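Local coordinates for capsid protein (Penaeus vannamei nodavirus, PDB 5YKZ) that forms the viral shell, its protruding domain pairing with a second copy to build the dimeric spikes that probably project from the particle surface, at residues Gln48-Leu59 and Val99-Thr110. Residues are numbered along the deposited sequence; the frame is centred on the assembly and turned at random.
Sequences QNFQSEAGIYIL and VVLTTASKKQTT
Three successive torsions near -60° bend the K106 chain and carry its NZ into the bend of 50-55, while E53, with CG wedged between its own backbone N and carbonyl carbon (chi1 64°), swings its carboxylate in to meet it. The pair illustrates how two irregular connections at one end of the antiparallel beta sheet of this protruding (P) domain can be tied together by a lysine whose charge is surrounded by oxygens. K106 NZ forms a salt bridge with E53 OE2 at 2.6 Å, reached on the anti side of the carboxylate, and also donates to F50 O and, from above the carbonyl plane, to G55 O. The syn lone pair of E53 OE2 takes an almost straight bond from Q108 NE2 (2.9 Å, 170°), so one carboxylate oxygen orients both the ammonium and the amide. Q108 NE2 also donates to N49 O, at the start of the type I turn 49-52, whereas Q108 OE1 is buried without a polar partner, 3.6 Å from Y57 CD2. Beside this polar centre the Y57 ring is gripped on opposite faces: F50 CE1 lies over one, and L101 CD1 makes a CH-pi contact with the other, 4.0 Å from the centroid. Beyond it, the start of strand 58-63 meets the end of strand 95-101 at L59 and L101, a non-hydrogen-bonded antiparallel pair, with T102 N bonded to I58 O next to it. One water joins I56 O and I58 N to T103 N. Near the other end, Q48 OE1 receives T109 N from well above its carbonyl plane, and Q48 itself pairs with a strand of the second subunit. At the far end of the Y57 ring, OH and T110 OG1 share a hydrogen bond of 2.8 Å.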
# COMPACT_ATOMS: atom_id res chain seq x y z
N GLN B 48 1.57 2.05 -13.94
CA GLN B 48 0.38 1.59 -14.70
C GLN B 48 -0.26 2.67 -15.41
O GLN B 48 -0.42 3.78 -14.91
CB GLN B 48 -0.61 0.87 -13.75
CG GLN B 48 -0.04 -0.37 -13.15
CD GLN B 48 0.34 -1.38 -14.16
OE1 GLN B 48 -0.55 -1.79 -14.93
NE2 GLN B 48 1.53 -1.79 -14.16
N ASN B 49 -0.75 2.37 -16.63
CA ASN B 49 -1.61 3.27 -17.37
C ASN B 49 -3.02 2.78 -17.32
O ASN B 49 -3.42 1.94 -18.14
CB ASN B 49 -1.15 3.43 -18.81
CG ASN B 49 -2.04 4.33 -19.55
OD1 ASN B 49 -2.90 4.99 -19.03
ND2 ASN B 49 -1.75 4.46 -20.87
N PHE B 50 -3.78 3.25 -16.33
CA PHE B 50 -5.18 2.84 -16.15
C PHE B 50 -6.07 3.52 -17.14
O PHE B 50 -7.27 3.20 -17.09
CB PHE B 50 -5.63 3.14 -14.69
CG PHE B 50 -4.89 2.39 -13.65
CD1 PHE B 50 -5.14 1.03 -13.42
CD2 PHE B 50 -3.95 2.98 -12.82
CE1 PHE B 50 -4.51 0.36 -12.44
CE2 PHE B 50 -3.30 2.31 -11.83
CZ PHE B 50 -3.58 0.97 -11.65
N GLN B 51 -5.57 4.38 -18.00
CA GLN B 51 -6.36 5.14 -19.00
C GLN B 51 -5.99 4.68 -20.36
O GLN B 51 -6.31 5.42 -21.35
CB GLN B 51 -6.12 6.62 -18.82
CG GLN B 51 -6.67 7.05 -17.47
CD GLN B 51 -6.59 8.56 -17.18
OE1 GLN B 51 -6.22 9.36 -18.04
NE2 GLN B 51 -6.84 8.92 -15.95
N SER B 52 -5.50 3.50 -20.55
CA SER B 52 -5.15 2.94 -21.87
C SER B 52 -6.42 2.64 -22.64
O SER B 52 -6.33 2.44 -23.88
CB SER B 52 -4.29 1.70 -21.73
OG SER B 52 -4.77 0.82 -20.74
N GLU B 53 -7.59 2.58 -22.01
CA GLU B 53 -8.92 2.38 -22.68
C GLU B 53 -9.93 2.90 -21.70
O GLU B 53 -9.59 3.26 -20.53
CB GLU B 53 -9.12 0.89 -23.02
CG GLU B 53 -9.21 -0.07 -21.84
CD GLU B 53 -7.89 -0.21 -21.11
OE1 GLU B 53 -6.86 -0.61 -21.69
OE2 GLU B 53 -7.86 0.06 -19.88
N ALA B 54 -11.19 3.04 -22.14
CA ALA B 54 -12.21 3.56 -21.31
C ALA B 54 -12.51 2.65 -20.15
O ALA B 54 -12.29 1.49 -20.21
CB ALA B 54 -13.48 3.85 -22.14
N GLY B 55 -13.12 3.28 -19.17
CA GLY B 55 -13.62 2.60 -17.98
C GLY B 55 -12.61 2.61 -16.86
O GLY B 55 -11.44 2.94 -17.02
N ILE B 56 -13.11 2.32 -15.68
CA ILE B 56 -12.36 2.46 -14.43
C ILE B 56 -11.85 1.06 -13.98
O ILE B 56 -12.65 0.15 -13.82
CB ILE B 56 -13.19 3.09 -13.40
CG1 ILE B 56 -13.82 4.47 -13.85
CG2 ILE B 56 -12.35 3.33 -12.11
CD1 ILE B 56 -14.89 4.99 -12.88
N TYR B 57 -10.57 0.98 -13.64
CA TYR B 57 -9.99 -0.18 -12.95
C TYR B 57 -10.48 -0.12 -11.51
O TYR B 57 -10.13 0.82 -10.77
CB TYR B 57 -8.48 -0.12 -13.00
CG TYR B 57 -7.82 -1.33 -12.38
CD1 TYR B 57 -7.62 -1.44 -11.05
CD2 TYR B 57 -7.40 -2.38 -13.16
CE1 TYR B 57 -7.07 -2.58 -10.47
CE2 TYR B 57 -6.80 -3.50 -12.64
CZ TYR B 57 -6.68 -3.60 -11.26
OH TYR B 57 -6.12 -4.73 -10.67
N ILE B 58 -11.29 -1.11 -11.08
CA ILE B 58 -11.77 -1.25 -9.73
C ILE B 58 -11.65 -2.67 -9.30
O ILE B 58 -12.36 -3.55 -9.84
CB ILE B 58 -13.26 -0.81 -9.62
CG1 ILE B 58 -13.50 0.62 -10.16
CG2 ILE B 58 -13.68 -0.86 -8.15
CD1 ILE B 58 -14.93 1.12 -10.11
N LEU B 59 -10.77 -2.91 -8.35
CA LEU B 59 -10.52 -4.24 -7.82
C LEU B 59 -10.90 -4.26 -6.37
O LEU B 59 -10.52 -3.29 -5.62
CB LEU B 59 -9.06 -4.62 -8.03
CG LEU B 59 -8.64 -5.98 -7.45
CD1 LEU B 59 -7.57 -6.62 -8.26
CD2 LEU B 59 -8.11 -5.80 -6.01
N VAL B 99 -11.35 -12.23 -5.49
CA VAL B 99 -10.93 -11.00 -6.19
C VAL B 99 -11.93 -10.70 -7.25
O VAL B 99 -12.34 -11.58 -8.02
CB VAL B 99 -9.57 -11.23 -6.84
CG1 VAL B 99 -9.15 -9.94 -7.53
CG2 VAL B 99 -8.49 -11.63 -5.85
N VAL B 100 -12.39 -9.47 -7.30
CA VAL B 100 -13.39 -9.06 -8.25
C VAL B 100 -13.00 -7.77 -8.92
O VAL B 100 -12.51 -6.82 -8.24
CB VAL B 100 -14.78 -8.95 -7.63
CG1 VAL B 100 -14.82 -8.00 -6.53
CG2 VAL B 100 -15.88 -8.69 -8.70
N LEU B 101 -13.11 -7.73 -10.23
CA LEU B 101 -12.79 -6.57 -11.07
C LEU B 101 -14.10 -6.07 -11.66
O LEU B 101 -14.81 -6.86 -12.33
CB LEU B 101 -11.88 -6.97 -12.15
CG LEU B 101 -11.02 -6.06 -12.92
CD1 LEU B 101 -10.20 -5.11 -12.06
CD2 LEU B 101 -10.08 -6.81 -13.88
N THR B 102 -14.45 -4.83 -11.48
CA THR B 102 -15.78 -4.33 -11.92
C THR B 102 -15.86 -4.32 -13.42
O THR B 102 -16.98 -4.67 -13.96
CB THR B 102 -16.03 -2.97 -11.32
OG1 THR B 102 -15.96 -3.08 -9.89
CG2 THR B 102 -17.36 -2.33 -11.71
N THR B 103 -14.85 -3.94 -14.14
CA THR B 103 -14.79 -3.96 -15.55
C THR B 103 -13.62 -4.82 -15.92
O THR B 103 -12.44 -4.41 -15.70
CB THR B 103 -14.72 -2.56 -16.13
OG1 THR B 103 -15.85 -1.82 -15.74
CG2 THR B 103 -14.69 -2.55 -17.65
N ALA B 104 -13.83 -6.01 -16.45
CA ALA B 104 -12.75 -6.96 -16.68
C ALA B 104 -11.83 -6.60 -17.79
O ALA B 104 -10.70 -7.14 -17.84
CB ALA B 104 -13.32 -8.36 -16.87
N SER B 105 -12.21 -5.71 -18.70
CA SER B 105 -11.36 -5.28 -19.76
C SER B 105 -10.22 -4.37 -19.32
O SER B 105 -9.39 -4.00 -20.11
CB SER B 105 -12.20 -4.62 -20.86
OG SER B 105 -13.00 -3.64 -20.37
N LYS B 106 -10.19 -4.02 -18.02
CA LYS B 106 -9.10 -3.25 -17.44
C LYS B 106 -8.03 -4.25 -17.04
O LYS B 106 -8.12 -4.86 -15.97
CB LYS B 106 -9.60 -2.41 -16.26
CG LYS B 106 -10.77 -1.51 -16.57
CD LYS B 106 -10.48 -0.48 -17.64
CE LYS B 106 -9.41 0.50 -17.22
NZ LYS B 106 -9.26 1.57 -18.22
N LYS B 107 -7.08 -4.46 -17.94
CA LYS B 107 -6.10 -5.54 -17.80
C LYS B 107 -4.80 -5.09 -17.16
O LYS B 107 -3.76 -5.78 -17.27
CB LYS B 107 -5.79 -6.19 -19.18
CG LYS B 107 -6.95 -6.71 -19.98
CD LYS B 107 -7.65 -7.72 -19.13
CE LYS B 107 -8.71 -8.54 -19.99
NZ LYS B 107 -9.56 -9.38 -19.16
N GLN B 108 -4.83 -3.92 -16.51
CA GLN B 108 -3.65 -3.38 -15.83
C GLN B 108 -3.23 -4.37 -14.73
O GLN B 108 -3.98 -5.21 -14.29
CB GLN B 108 -3.97 -2.01 -15.22
CG GLN B 108 -4.15 -0.94 -16.28
CD GLN B 108 -5.50 -0.90 -16.98
OE1 GLN B 108 -6.42 -1.57 -16.55
NE2 GLN B 108 -5.57 -0.15 -18.09
N THR B 109 -1.99 -4.21 -14.26
CA THR B 109 -1.40 -5.07 -13.27
C THR B 109 -1.28 -4.36 -11.95
O THR B 109 -0.62 -3.29 -11.85
CB THR B 109 -0.02 -5.54 -13.70
OG1 THR B 109 -0.12 -6.29 -14.94
CG2 THR B 109 0.59 -6.49 -12.69
N THR B 110 -1.91 -4.93 -10.94
CA THR B 110 -1.76 -4.44 -9.56
C THR B 110 -1.45 -5.67 -8.72
O THR B 110 -1.49 -6.80 -9.18
CB THR B 110 -2.97 -3.70 -9.06
OG1 THR B 110 -4.05 -4.59 -8.83
CG2 THR B 110 -3.38 -2.58 -10.01
O HOH W 1 -6.06 -2.95 -20.28
O HOH W 2 -12.74 -1.00 -21.51
O HOH W 3 -12.33 -2.63 -13.46
O HOH W 4 -15.26 -0.49 -13.49